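Local atomic coordinates of protein (superoxide dismutase) (Sulfolobus acidocaldarius, PDB entry 1B06), a protein that destroys toxic superoxide radicals inside the cell, using one bound iron ion per subunit to convert superoxide and protons into hydrogen peroxide and oxygen. Residues T136-D141 with G145-M150; G114-F119 with V195-A200; K39-G44 with K82-Y87; D31-G36 with F172-Y177. All coordinates share one frame; numbering follows the deposited sequence.

Contact 1: residues T136-D141 with G145-M150; sequences TVLYYD and GNLQIM
The beta hairpin of the C-terminal domain pairs Val137 with Met150 and Tyr139 with Gln148, joining strand 134-140, the central strand of the sheet, to strand 147-153. Val137 N donates to Met150 O and Tyr139 N to Gln148 O, each over 2.8 Å. The return bond from Gln148 N to Tyr139 O is weak. Leu138 and Ile149 form a non-hydrogen-bonded pair, with Leu138 CD1 lying 3.7 Å from Ile149 CG1. On this same face Tyr140 CD1 packs on Leu147 CD2 at 4.0 Å. The Tyr139 ring lies on the other face. Its CG is anti to the carbonyl carbon (chi1 -59°), which lets the ring cross the Met150 side chain at a slant. Met150 CB meets the ring edge at Tyr139 CE2, 3.6 Å away, while Val137 CG1 lies over one ring face. Tyr139 OH hydrogen-bonds to His159 ND1. Cutting Tyr139 back to an alanine would probably leave a gap beside Met150 CB and deprive His159 of its hydrogen bond. Asp141 OD2 hydrogen-bonds Tyr9 OH and OD1 forms a salt bridge with Lys82 NZ, both of the second subunit. At the turn, Asp141 N donates to Asn146 O at 2.8 Å. Gly145, with positive phi, and Asn146 both face Asp141, as in a G1 beta bulge closing an antiparallel hairpin.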
loop_
_atom_site.group_PDB
_atom_site.type_symbol
_atom_site.label_atom_id
_atom_site.label_comp_id
_atom_site.label_asym_id
_atom_site.label_seq_id
_atom_site.Cartn_x
_atom_site.Cartn_y
_atom_site.Cartn_z
ATOM N N THR A 136 3.651 -5.369 14.700
ATOM C CA THR A 136 2.908 -4.459 15.562
ATOM C C THR A 136 4.024 -3.840 16.378
ATOM O O THR A 136 4.849 -4.542 16.968
ATOM C CB THR A 136 1.889 -5.152 16.469
ATOM O OG1 THR A 136 0.834 -5.695 15.665
ATOM C CG2 THR A 136 1.271 -4.134 17.421
ATOM N N VAL A 137 4.066 -2.518 16.381
ATOM C CA VAL A 137 5.129 -1.792 17.049
ATOM C C VAL A 137 4.631 -0.778 18.062
ATOM O O VAL A 137 3.491 -0.323 17.993
ATOM C CB VAL A 137 5.973 -1.037 15.989
ATOM C CG1 VAL A 137 7.210 -0.458 16.612
ATOM C CG2 VAL A 137 6.345 -1.980 14.854
ATOM N N LEU A 138 5.497 -0.441 19.009
ATOM C CA LEU A 138 5.194 0.577 20.004
ATOM C C LEU A 138 6.286 1.626 19.834
ATOM O O LEU A 138 7.465 1.346 20.077
ATOM C CB LEU A 138 5.240 0.015 21.425
ATOM C CG LEU A 138 4.884 1.087 22.462
ATOM C CD1 LEU A 138 3.406 1.419 22.344
ATOM C CD2 LEU A 138 5.207 0.607 23.865
ATOM N N TYR A 139 5.898 2.816 19.384
ATOM C CA TYR A 139 6.847 3.905 19.180
ATOM C C TYR A 139 6.780 4.845 20.365
ATOM O O TYR A 139 5.817 4.839 21.125
ATOM C CB TYR A 139 6.491 4.756 17.950
ATOM C CG TYR A 139 6.435 4.051 16.619
ATOM C CD1 TYR A 139 7.603 3.698 15.944
ATOM C CD2 TYR A 139 5.210 3.775 16.009
ATOM C CE1 TYR A 139 7.555 3.086 14.690
ATOM C CE2 TYR A 139 5.147 3.166 14.759
ATOM C CZ TYR A 139 6.323 2.824 14.104
ATOM O OH TYR A 139 6.265 2.219 12.872
ATOM N N TYR A 140 7.812 5.659 20.517
ATOM C CA TYR A 140 7.799 6.661 21.559
ATOM C C TYR A 140 7.821 7.973 20.791
ATOM O O TYR A 140 8.758 8.230 20.036
ATOM C CB TYR A 140 9.030 6.588 22.454
ATOM C CG TYR A 140 9.114 7.801 23.347
ATOM C CD1 TYR A 140 8.080 8.100 24.235
ATOM C CD2 TYR A 140 10.200 8.676 23.278
ATOM C CE1 TYR A 140 8.119 9.240 25.029
ATOM C CE2 TYR A 140 10.251 9.821 24.071
ATOM C CZ TYR A 140 9.204 10.097 24.944
ATOM O OH TYR A 140 9.237 11.228 25.730
ATOM N N ASP A 141 6.782 8.784 20.958
ATOM C CA ASP A 141 6.713 10.062 20.268
ATOM C C ASP A 141 7.247 11.166 21.160
ATOM O O ASP A 141 6.588 11.589 22.105
ATOM C CB ASP A 141 5.276 10.379 19.864
ATOM C CG ASP A 141 5.172 11.662 19.063
ATOM O OD1 ASP A 141 6.204 12.107 18.523
ATOM O OD2 ASP A 141 4.063 12.230 18.978
ATOM N N GLY A 145 4.941 12.841 23.527
ATOM C CA GLY A 145 5.295 12.105 24.724
ATOM C C GLY A 145 4.475 10.833 24.826
ATOM O O GLY A 145 4.533 10.122 25.831
ATOM N N ASN A 146 3.711 10.539 23.776
ATOM C CA ASN A 146 2.871 9.345 23.761
ATOM C C ASN A 146 3.611 8.108 23.295
ATOM O O ASN A 146 4.522 8.185 22.475
ATOM C CB ASN A 146 1.667 9.533 22.831
ATOM C CG ASN A 146 0.654 10.523 23.365
ATOM O OD1 ASN A 146 0.599 10.793 24.560
ATOM N ND2 ASN A 146 -0.160 11.069 22.468
ATOM N N LEU A 147 3.203 6.965 23.833
ATOM C CA LEU A 147 3.753 5.678 23.441
ATOM C C LEU A 147 2.699 5.215 22.430
ATOM O O LEU A 147 1.642 4.699 22.804
ATOM C CB LEU A 147 3.809 4.732 24.646
ATOM C CG LEU A 147 4.918 4.991 25.663
ATOM C CD1 LEU A 147 4.688 4.138 26.892
ATOM C CD2 LEU A 147 6.259 4.672 25.044
ATOM N N GLN A 148 2.983 5.422 21.150
ATOM C CA GLN A 148 2.034 5.087 20.095
ATOM C C GLN A 148 2.093 3.672 19.536
ATOM O O GLN A 148 3.137 3.221 19.066
ATOM C CB GLN A 148 2.188 6.096 18.950
ATOM C CG GLN A 148 1.187 5.922 17.835
ATOM C CD GLN A 148 -0.217 6.302 18.249
ATOM O OE1 GLN A 148 -0.451 7.391 18.773
ATOM N NE2 GLN A 148 -1.164 5.403 18.013
ATOM N N ILE A 149 0.959 2.979 19.584
ATOM C CA ILE A 149 0.859 1.626 19.047
ATOM C C ILE A 149 0.558 1.733 17.556
ATOM O O ILE A 149 -0.169 2.630 17.133
ATOM C CB ILE A 149 -0.302 0.835 19.682
ATOM C CG1 ILE A 149 0.003 0.507 21.142
ATOM C CG2 ILE A 149 -0.535 -0.454 18.901
ATOM C CD1 ILE A 149 -1.169 -0.132 21.864
ATOM N N MET A 150 1.104 0.822 16.759
ATOM C CA MET A 150 0.843 0.847 15.327
ATOM C C MET A 150 1.034 -0.519 14.679
ATOM O O MET A 150 1.912 -1.289 15.067
ATOM C CB MET A 150 1.750 1.879 14.638
ATOM C CG MET A 150 1.473 2.078 13.139
ATOM S SD MET A 150 -0.234 2.577 12.737
ATOM C CE MET A 150 -0.377 4.030 13.734
#

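Contact 2: residues G114-F119 with V195-A200; sequences GSFDRF and VNWDDA
Asn196 OD1 accepts two weak bonds, from Asp198 N and Asp199 N, each 3.2 Å long. This N-cap starts helix 197-205 and places Trp197 in its first turn, facing Phe116. Ser115 is the N-cap of helix 116-129, where its OG takes one weak bond, from Arg118 N. The two helix starts then meet through aromatic side chains alone. Phe116 has CG anti to the backbone N (chi1 178°), which carries its ring out to the indole. Phe116 CE1 comes within 3.5 Å of Trp197 CZ2, and Phe116 CZ is 3.7 Å from the same atom. The rings meet obliquely, with planes at 82° and the Phe116 and six-membered Trp197 centroids 5.6 Å apart. Phe119, one turn further on, comes to the edge of the indole, its CE2 lying 4.4 Å from Trp197 CH2. Val195 CG1 sits over the centre of one indole face, 3.6 Å above its plane. Leu105 and Leu167 also pack on Trp197, and Trp197 NE1 makes a weak bond to Gly99 O. Phe119 meets Tyr113 edge-to-face. The contact is thus an aromatic cluster between two capped helix N-termini in the C-terminal domain of an iron/manganese superoxide dismutase.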
loop_
_atom_site.group_PDB
_atom_site.type_symbol
_atom_site.label_atom_id
_atom_site.label_comp_id
_atom_site.label_asym_id
_atom_site.label_seq_id
_atom_site.Cartn_x
_atom_site.Cartn_y
_atom_site.Cartn_z
ATOM N N GLY A 114 -3.293 3.112 32.080
ATOM C CA GLY A 114 -3.872 2.773 33.367
ATOM C C GLY A 114 -3.119 1.683 34.095
ATOM O O GLY A 114 -2.937 1.751 35.308
ATOM N N SER A 115 -2.679 0.672 33.356
ATOM C CA SER A 115 -1.936 -0.430 33.952
ATOM C C SER A 115 -1.316 -1.303 32.873
ATOM O O SER A 115 -1.677 -1.202 31.704
ATOM C CB SER A 115 -2.863 -1.280 34.826
ATOM O OG SER A 115 -3.796 -1.996 34.036
ATOM N N PHE A 116 -0.386 -2.165 33.272
ATOM C CA PHE A 116 0.272 -3.063 32.330
ATOM C C PHE A 116 -0.723 -4.067 31.735
ATOM O O PHE A 116 -0.595 -4.476 30.584
ATOM C CB PHE A 116 1.411 -3.808 33.032
ATOM C CG PHE A 116 2.117 -4.796 32.156
ATOM C CD1 PHE A 116 2.710 -4.388 30.966
ATOM C CD2 PHE A 116 2.185 -6.138 32.514
ATOM C CE1 PHE A 116 3.360 -5.302 30.144
ATOM C CE2 PHE A 116 2.834 -7.060 31.698
ATOM C CZ PHE A 116 3.423 -6.640 30.510
ATOM N N ASP A 117 -1.718 -4.459 32.523
ATOM C CA ASP A 117 -2.722 -5.408 32.058
ATOM C C ASP A 117 -3.586 -4.834 30.938
ATOM O O ASP A 117 -3.894 -5.535 29.980
ATOM C CB ASP A 117 -3.605 -5.859 33.222
ATOM C CG ASP A 117 -2.894 -6.836 34.143
ATOM O OD1 ASP A 117 -2.414 -7.882 33.654
ATOM O OD2 ASP A 117 -2.809 -6.561 35.358
ATOM N N ARG A 118 -3.980 -3.568 31.053
ATOM C CA ARG A 118 -4.788 -2.946 30.011
ATOM C C ARG A 118 -3.926 -2.788 28.771
ATOM O O ARG A 118 -4.353 -3.118 27.670
ATOM C CB ARG A 118 -5.297 -1.570 30.446
ATOM C CG ARG A 118 -6.811 -1.416 30.371
ATOM C CD ARG A 118 -7.301 -1.037 28.982
ATOM N NE ARG A 118 -7.943 -2.165 28.310
ATOM C CZ ARG A 118 -8.832 -2.062 27.324
ATOM N NH1 ARG A 118 -9.212 -0.876 26.867
ATOM N NH2 ARG A 118 -9.326 -3.157 26.773
ATOM N N PHE A 119 -2.711 -2.282 28.954
ATOM C CA PHE A 119 -1.799 -2.101 27.831
ATOM C C PHE A 119 -1.670 -3.410 27.064
ATOM O O PHE A 119 -1.773 -3.435 25.835
ATOM C CB PHE A 119 -0.414 -1.660 28.313
ATOM C CG PHE A 119 0.639 -1.725 27.241
ATOM C CD1 PHE A 119 0.715 -0.739 26.262
ATOM C CD2 PHE A 119 1.525 -2.796 27.182
ATOM C CE1 PHE A 119 1.654 -0.820 25.237
ATOM C CE2 PHE A 119 2.469 -2.886 26.157
ATOM C CZ PHE A 119 2.531 -1.896 25.185
ATOM N N VAL A 195 9.524 -11.418 26.047
ATOM C CA VAL A 195 9.788 -10.008 25.795
ATOM C C VAL A 195 10.918 -9.522 26.693
ATOM O O VAL A 195 10.918 -9.779 27.892
ATOM C CB VAL A 195 8.532 -9.144 26.051
ATOM C CG1 VAL A 195 8.904 -7.680 26.070
ATOM C CG2 VAL A 195 7.498 -9.402 24.972
ATOM N N ASN A 196 11.880 -8.816 26.110
ATOM C CA ASN A 196 13.012 -8.296 26.867
ATOM C C ASN A 196 12.737 -6.857 27.289
ATOM O O ASN A 196 13.064 -5.909 26.574
ATOM C CB ASN A 196 14.281 -8.370 26.018
ATOM C CG ASN A 196 15.521 -7.979 26.785
ATOM O OD1 ASN A 196 15.446 -7.536 27.927
ATOM N ND2 ASN A 196 16.674 -8.137 26.158
ATOM N N TRP A 197 12.136 -6.705 28.462
ATOM C CA TRP A 197 11.792 -5.393 28.984
ATOM C C TRP A 197 12.999 -4.513 29.296
ATOM O O TRP A 197 12.887 -3.286 29.313
ATOM C CB TRP A 197 10.908 -5.555 30.219
ATOM C CG TRP A 197 9.539 -6.041 29.864
ATOM C CD1 TRP A 197 8.986 -7.249 30.184
ATOM C CD2 TRP A 197 8.559 -5.346 29.075
ATOM N NE1 TRP A 197 7.722 -7.350 29.643
ATOM C CE2 TRP A 197 7.436 -6.197 28.959
ATOM C CE3 TRP A 197 8.522 -4.088 28.456
ATOM C CZ2 TRP A 197 6.284 -5.830 28.248
ATOM C CZ3 TRP A 197 7.373 -3.723 27.747
ATOM C CH2 TRP A 197 6.273 -4.594 27.650
ATOM N N ASP A 198 14.151 -5.128 29.540
ATOM C CA ASP A 198 15.359 -4.358 29.827
ATOM C C ASP A 198 15.764 -3.634 28.553
ATOM O O ASP A 198 16.096 -2.451 28.574
ATOM C CB ASP A 198 16.492 -5.278 30.282
ATOM C CG ASP A 198 16.402 -5.618 31.753
ATOM O OD1 ASP A 198 16.822 -4.781 32.581
ATOM O OD2 ASP A 198 15.907 -6.718 32.083
ATOM N N ASP A 199 15.730 -4.360 27.441
ATOM C CA ASP A 199 16.063 -3.792 26.147
ATOM C C ASP A 199 15.090 -2.650 25.837
ATOM O O ASP A 199 15.503 -1.577 25.406
ATOM C CB ASP A 199 15.962 -4.866 25.058
ATOM C CG ASP A 199 16.145 -4.301 23.654
ATOM O OD1 ASP A 199 17.297 -3.995 23.283
ATOM O OD2 ASP A 199 15.140 -4.167 22.920
ATOM N N ALA A 200 13.799 -2.881 26.066
ATOM C CA ALA A 200 12.785 -1.865 25.799
ATOM C C ALA A 200 13.034 -0.604 26.625
ATOM O O ALA A 200 12.969 0.508 26.102
ATOM C CB ALA A 200 11.394 -2.420 26.088
#

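Contact 3: residues K39-G44 with K82-Y87; sequences KGYVNG and KLHAIY. With FE (Fe (III) ion), chain G.
Tyr41 and His84 both hold CG anti to their carbonyl carbon, with chi1 of -66° and -85°, and from two neighbouring helices these torsions bring the rings together. Tyr41 stands on helix 27-57 and His84 on helix 67-89. The side chains cross at about a right angle, but their ring planes are only 32° apart. The pair is oblique, with ring centroids 5.3 Å apart. Tyr41 CE2 makes the nearest approach, 3.4 Å from His84 CE1 and 3.7 Å from His84 ND1. Tyr41 CD2 comes obliquely to the same two atoms from a little further off. His84 NE2 binds the iron(III) ion at 2.2 Å. At the other nitrogen, ND1 bonds to the backbone O of Gly80, so the ring is held at both nitrogens and its rotation is fixed. This bond is likely to make the imidazole a somewhat stronger electron donor to the metal. Tyr41 OH hydrogen-bonds to His155 NE2, and the His155 ring also meets the Tyr41 ring edge-to-face. With a leucine here, the phenol oxygen that His155 NE2 meets is gone, and His84 would probably lose its close neighbour at CE1. Water 1 is on the iron as well, 2.1 Å from the metal. His33, Asp170 and His174 complete the coordination. The pair belongs to the alpha-hairpin domain and forms part of the active-site wall of an iron superoxide dismutase.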
loop_
_atom_site.group_PDB
_atom_site.type_symbol
_atom_site.label_atom_id
_atom_site.label_comp_id
_atom_site.label_asym_id
_atom_site.label_seq_id
_atom_site.Cartn_x
_atom_site.Cartn_y
_atom_site.Cartn_z
ATOM N N LYS A 39 19.103 -12.983 6.939
ATOM C CA LYS A 39 20.289 -12.952 6.093
ATOM C C LYS A 39 19.911 -12.529 4.678
ATOM O O LYS A 39 20.632 -11.789 4.021
ATOM C CB LYS A 39 20.938 -14.334 6.050
ATOM C CG LYS A 39 22.111 -14.438 5.094
ATOM C CD LYS A 39 23.390 -14.808 5.836
ATOM C CE LYS A 39 23.795 -16.270 5.600
ATOM N NZ LYS A 39 22.704 -17.105 5.005
ATOM N N GLY A 40 18.770 -13.013 4.212
ATOM C CA GLY A 40 18.323 -12.683 2.874
ATOM C C GLY A 40 18.022 -11.211 2.669
ATOM O O GLY A 40 18.220 -10.682 1.577
ATOM N N TYR A 41 17.540 -10.544 3.713
ATOM C CA TYR A 41 17.215 -9.124 3.613
ATOM C C TYR A 41 18.493 -8.306 3.512
ATOM O O TYR A 41 18.532 -7.291 2.828
ATOM C CB TYR A 41 16.393 -8.669 4.824
ATOM C CG TYR A 41 15.007 -9.293 4.918
ATOM C CD1 TYR A 41 14.144 -9.314 3.816
ATOM C CD2 TYR A 41 14.563 -9.874 6.109
ATOM C CE1 TYR A 41 12.874 -9.900 3.901
ATOM C CE2 TYR A 41 13.296 -10.462 6.202
ATOM C CZ TYR A 41 12.461 -10.473 5.099
ATOM O OH TYR A 41 11.224 -11.069 5.197
ATOM N N VAL A 42 19.537 -8.751 4.201
ATOM C CA VAL A 42 20.813 -8.054 4.170
ATOM C C VAL A 42 21.423 -8.224 2.784
ATOM O O VAL A 42 21.942 -7.272 2.206
ATOM C CB VAL A 42 21.780 -8.621 5.223
ATOM C CG1 VAL A 42 23.172 -8.045 5.022
ATOM C CG2 VAL A 42 21.270 -8.295 6.617
ATOM N N ASN A 43 21.352 -9.439 2.250
ATOM C CA ASN A 43 21.895 -9.713 0.927
ATOM C C ASN A 43 21.111 -8.940 -0.131
ATOM O O ASN A 43 21.695 -8.368 -1.052
ATOM C CB ASN A 43 21.832 -11.211 0.610
ATOM C CG ASN A 43 22.903 -12.016 1.337
ATOM O OD1 ASN A 43 22.773 -13.230 1.498
ATOM N ND2 ASN A 43 23.964 -11.343 1.779
ATOM N N GLY A 44 19.787 -8.932 0.003
ATOM C CA GLY A 44 18.949 -8.227 -0.952
ATOM C C GLY A 44 19.219 -6.733 -0.962
ATOM O O GLY A 44 19.281 -6.103 -2.015
ATOM N N LYS A 82 16.612 -4.069 9.437
ATOM C CA LYS A 82 16.564 -3.264 10.650
ATOM C C LYS A 82 15.532 -3.725 11.669
ATOM O O LYS A 82 15.811 -3.755 12.867
ATOM C CB LYS A 82 16.315 -1.801 10.287
ATOM C CG LYS A 82 17.402 -1.203 9.390
ATOM C CD LYS A 82 17.323 0.316 9.334
ATOM C CE LYS A 82 18.581 0.907 8.710
ATOM N NZ LYS A 82 19.629 1.225 9.734
ATOM N N LEU A 83 14.343 -4.086 11.202
ATOM C CA LEU A 83 13.288 -4.525 12.105
ATOM C C LEU A 83 13.607 -5.865 12.756
ATOM O O LEU A 83 13.275 -6.088 13.922
ATOM C CB LEU A 83 11.956 -4.609 11.360
ATOM C CG LEU A 83 11.350 -3.273 10.917
ATOM C CD1 LEU A 83 9.974 -3.528 10.332
ATOM C CD2 LEU A 83 11.259 -2.307 12.092
ATOM N N HIS A 84 14.246 -6.761 12.013
ATOM C CA HIS A 84 14.603 -8.059 12.567
ATOM C C HIS A 84 15.713 -7.886 13.597
ATOM O O HIS A 84 15.756 -8.591 14.602
ATOM C CB HIS A 84 15.052 -9.010 11.457
ATOM C CG HIS A 84 13.917 -9.716 10.791
ATOM N ND1 HIS A 84 13.244 -9.185 9.714
ATOM C CD2 HIS A 84 13.288 -10.874 11.094
ATOM C CE1 HIS A 84 12.246 -9.984 9.385
ATOM N NE2 HIS A 84 12.250 -11.016 10.208
ATOM N N ALA A 85 16.601 -6.930 13.345
ATOM C CA ALA A 85 17.703 -6.652 14.251
ATOM C C ALA A 85 17.166 -6.194 15.604
ATOM O O ALA A 85 17.709 -6.550 16.648
ATOM C CB ALA A 85 18.606 -5.590 13.657
ATOM N N ILE A 86 16.103 -5.400 15.592
ATOM C CA ILE A 86 15.512 -4.935 16.843
ATOM C C ILE A 86 14.784 -6.099 17.521
ATOM O O ILE A 86 14.890 -6.299 18.732
ATOM C CB ILE A 86 14.495 -3.804 16.593
ATOM C CG1 ILE A 86 15.211 -2.573 16.036
ATOM C CG2 ILE A 86 13.783 -3.448 17.887
ATOM C CD1 ILE A 86 14.284 -1.588 15.346
ATOM N N TYR A 87 14.048 -6.857 16.715
ATOM C CA TYR A 87 13.268 -8.004 17.170
ATOM C C TYR A 87 14.082 -8.998 18.007
ATOM O O TYR A 87 13.656 -9.387 19.097
ATOM C CB TYR A 87 12.667 -8.698 15.946
ATOM C CG TYR A 87 11.800 -9.909 16.216
ATOM C CD1 TYR A 87 10.707 -9.841 17.080
ATOM C CD2 TYR A 87 12.042 -11.111 15.556
ATOM C CE1 TYR A 87 9.868 -10.955 17.276
ATOM C CE2 TYR A 87 11.217 -12.223 15.740
ATOM C CZ TYR A 87 10.133 -12.142 16.597
ATOM O OH TYR A 87 9.323 -13.243 16.764
HETATM FE FE FE G . 10.377 -12.156 10.290
HETATM O O HOH W 1 9.412 -10.650 9.233
#

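Contact 4: residues D31-G36 with F172-Y177; sequences DVHYNG and FEHAYY. With FE (Fe (III) ion), chain G.
Two iron ligands, His33 and His174, meet in an offset edge-to-face pair where helix 27-57 faces the loop after strand 165-170. The contact is buried and joins the alpha-hairpin domain to the C-terminal domain. His33 NE2 binds iron(III) at 2.2 Å and His174 NE2 at 2.1 Å. These two nitrogens are only 3.0 Å apart, drawn together by the shared metal and not by a hydrogen bond. The ring planes stand at 72°. The edge of His174 is turned to the face of His33, with His174 CD2 lying 3.2 Å above that plane, toward the rim. His174 places CG between its backbone N and carbonyl carbon (chi1 69°), which aims the ring at the metal. Ala175 CB packs 3.8 Å from His33 CE1. In the His33 ring plane, water 2 accepts a weak bond from ND1 and donates to Ala175 O at 2.9 Å. His174 ND1 hydrogen-bonds to Glu173 OE2 of the third subunit, and the reciprocal bond is also made. This should hold His174 in its rotation, and His33 less firmly, since its water bond is weak. The carboxylate behind His174 would probably strengthen its donation to the metal and couple the site to the subunit interface.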
loop_
_atom_site.group_PDB
_atom_site.type_symbol
_atom_site.label_atom_id
_atom_site.label_comp_id
_atom_site.label_asym_id
_atom_site.label_seq_id
_atom_site.Cartn_x
_atom_site.Cartn_y
_atom_site.Cartn_z
ATOM N N ASP A 31 16.081 -20.710 13.744
ATOM C CA ASP A 31 17.154 -21.052 12.822
ATOM C C ASP A 31 16.940 -20.483 11.415
ATOM O O ASP A 31 17.766 -19.717 10.918
ATOM C CB ASP A 31 17.298 -22.571 12.749
ATOM C CG ASP A 31 18.492 -23.005 11.921
ATOM O OD1 ASP A 31 19.578 -22.406 12.072
ATOM O OD2 ASP A 31 18.339 -23.950 11.117
ATOM N N VAL A 32 15.834 -20.861 10.777
ATOM C CA VAL A 32 15.526 -20.387 9.426
ATOM C C VAL A 32 15.101 -18.910 9.385
ATOM O O VAL A 32 15.312 -18.221 8.386
ATOM C CB VAL A 32 14.423 -21.251 8.774
ATOM C CG1 VAL A 32 13.115 -21.081 9.526
ATOM C CG2 VAL A 32 14.256 -20.867 7.319
ATOM N N HIS A 33 14.503 -18.430 10.471
ATOM C CA HIS A 33 14.070 -17.037 10.563
ATOM C C HIS A 33 15.296 -16.131 10.539
ATOM O O HIS A 33 15.304 -15.080 9.896
ATOM C CB HIS A 33 13.306 -16.818 11.871
ATOM C CG HIS A 33 12.478 -15.571 11.895
ATOM N ND1 HIS A 33 11.584 -15.295 12.909
ATOM C CD2 HIS A 33 12.393 -14.536 11.026
ATOM C CE1 HIS A 33 10.983 -14.146 12.661
ATOM N NE2 HIS A 33 11.455 -13.664 11.525
ATOM N N TYR A 34 16.333 -16.560 11.251
ATOM C CA TYR A 34 17.575 -15.810 11.354
ATOM C C TYR A 34 18.535 -16.084 10.194
ATOM O O TYR A 34 18.929 -15.163 9.483
ATOM C CB TYR A 34 18.254 -16.130 12.693
ATOM C CG TYR A 34 19.644 -15.558 12.834
ATOM C CD1 TYR A 34 19.841 -14.189 12.980
ATOM C CD2 TYR A 34 20.765 -16.383 12.786
ATOM C CE1 TYR A 34 21.117 -13.651 13.070
ATOM C CE2 TYR A 34 22.050 -15.859 12.876
ATOM C CZ TYR A 34 22.219 -14.491 13.014
ATOM O OH TYR A 34 23.485 -13.958 13.068
ATOM N N ASN A 35 18.902 -17.345 9.998
ATOM C CA ASN A 35 19.829 -17.704 8.929
ATOM C C ASN A 35 19.223 -17.661 7.535
ATOM O O ASN A 35 19.943 -17.556 6.543
ATOM C CB ASN A 35 20.407 -19.095 9.178
ATOM C CG ASN A 35 21.335 -19.127 10.362
ATOM O OD1 ASN A 35 22.334 -18.402 10.404
ATOM N ND2 ASN A 35 21.012 -19.963 11.344
ATOM N N GLY A 36 17.903 -17.743 7.457
ATOM C CA GLY A 36 17.255 -17.714 6.160
ATOM C C GLY A 36 16.722 -16.349 5.781
ATOM O O GLY A 36 17.276 -15.675 4.912
ATOM N N PHE A 172 4.802 -11.844 10.497
ATOM C CA PHE A 172 4.857 -12.478 9.186
ATOM C C PHE A 172 4.602 -13.939 9.548
ATOM O O PHE A 172 5.024 -14.392 10.610
ATOM C CB PHE A 172 6.254 -12.343 8.582
ATOM C CG PHE A 172 6.393 -11.202 7.617
ATOM C CD1 PHE A 172 6.256 -9.884 8.052
ATOM C CD2 PHE A 172 6.673 -11.443 6.271
ATOM C CE1 PHE A 172 6.395 -8.815 7.155
ATOM C CE2 PHE A 172 6.814 -10.387 5.367
ATOM C CZ PHE A 172 6.676 -9.068 5.810
ATOM N N GLU A 173 3.923 -14.681 8.686
ATOM C CA GLU A 173 3.627 -16.079 8.989
ATOM C C GLU A 173 4.858 -16.937 9.301
ATOM O O GLU A 173 4.763 -17.882 10.084
ATOM C CB GLU A 173 2.833 -16.702 7.842
ATOM C CG GLU A 173 1.435 -16.142 7.733
ATOM C CD GLU A 173 0.705 -16.620 6.508
ATOM O OE1 GLU A 173 1.324 -16.684 5.423
ATOM O OE2 GLU A 173 -0.497 -16.929 6.627
ATOM N N HIS A 174 6.005 -16.609 8.705
ATOM C CA HIS A 174 7.227 -17.375 8.943
ATOM C C HIS A 174 7.720 -17.267 10.390
ATOM O O HIS A 174 8.568 -18.043 10.834
ATOM C CB HIS A 174 8.334 -16.925 7.981
ATOM C CG HIS A 174 8.862 -15.547 8.249
ATOM N ND1 HIS A 174 8.841 -14.547 7.299
ATOM C CD2 HIS A 174 9.471 -15.015 9.335
ATOM C CE1 HIS A 174 9.413 -13.462 7.788
ATOM N NE2 HIS A 174 9.805 -13.720 9.023
ATOM N N ALA A 175 7.178 -16.309 11.129
ATOM C CA ALA A 175 7.585 -16.119 12.510
ATOM C C ALA A 175 6.959 -17.120 13.478
ATOM O O ALA A 175 7.418 -17.250 14.609
ATOM C CB ALA A 175 7.248 -14.709 12.952
ATOM N N TYR A 176 5.928 -17.836 13.042
ATOM C CA TYR A 176 5.250 -18.777 13.929
ATOM C C TYR A 176 4.598 -19.991 13.280
ATOM O O TYR A 176 4.200 -20.910 13.989
ATOM C CB TYR A 176 4.162 -18.037 14.709
ATOM C CG TYR A 176 3.104 -17.433 13.807
ATOM C CD1 TYR A 176 2.067 -18.216 13.289
ATOM C CD2 TYR A 176 3.157 -16.085 13.441
ATOM C CE1 TYR A 176 1.111 -17.672 12.425
ATOM C CE2 TYR A 176 2.206 -15.529 12.579
ATOM C CZ TYR A 176 1.188 -16.327 12.074
ATOM O OH TYR A 176 0.259 -15.790 11.209
ATOM N N TYR A 177 4.485 -20.005 11.955
ATOM C CA TYR A 177 3.801 -21.104 11.275
ATOM C C TYR A 177 4.232 -22.532 11.568
ATOM O O TYR A 177 3.387 -23.394 11.799
ATOM C CB TYR A 177 3.789 -20.884 9.759
ATOM C CG TYR A 177 2.432 -21.194 9.165
ATOM C CD1 TYR A 177 1.415 -20.232 9.151
ATOM C CD2 TYR A 177 2.135 -22.471 8.691
ATOM C CE1 TYR A 177 0.138 -20.542 8.685
ATOM C CE2 TYR A 177 0.868 -22.790 8.228
ATOM C CZ TYR A 177 -0.129 -21.824 8.229
ATOM O OH TYR A 177 -1.390 -22.153 7.786
HETATM FE FE FE G . 10.377 -12.156 10.290
HETATM O O HOH W 2 9.904 -15.846 15.008
HETATM O O HOH W 1 9.412 -10.650 9.233
#

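In the fold
From the N terminus, helix 27-57 supplies first the 31-36 segment of contact 4 and then the 39-44 segment of contact 3. Contact 3 closes its loop at 82-87, on helix 67-89, within the alpha-hairpin domain. Contact 2 opens next at 114-119, and the short hairpin of contact 1 closes inside its loop. The chain returns to contact 4 at 172-177, so the loop of contact 4 holds contacts 1 and 3. Contact 2 closes later, at 195-200, and therefore crosses contact 4. Contacts 3 and 4 share the iron and water 1, while Leu138 of contact 1 packs on Phe119 of contact 2. Contact 4 ties the two domains together.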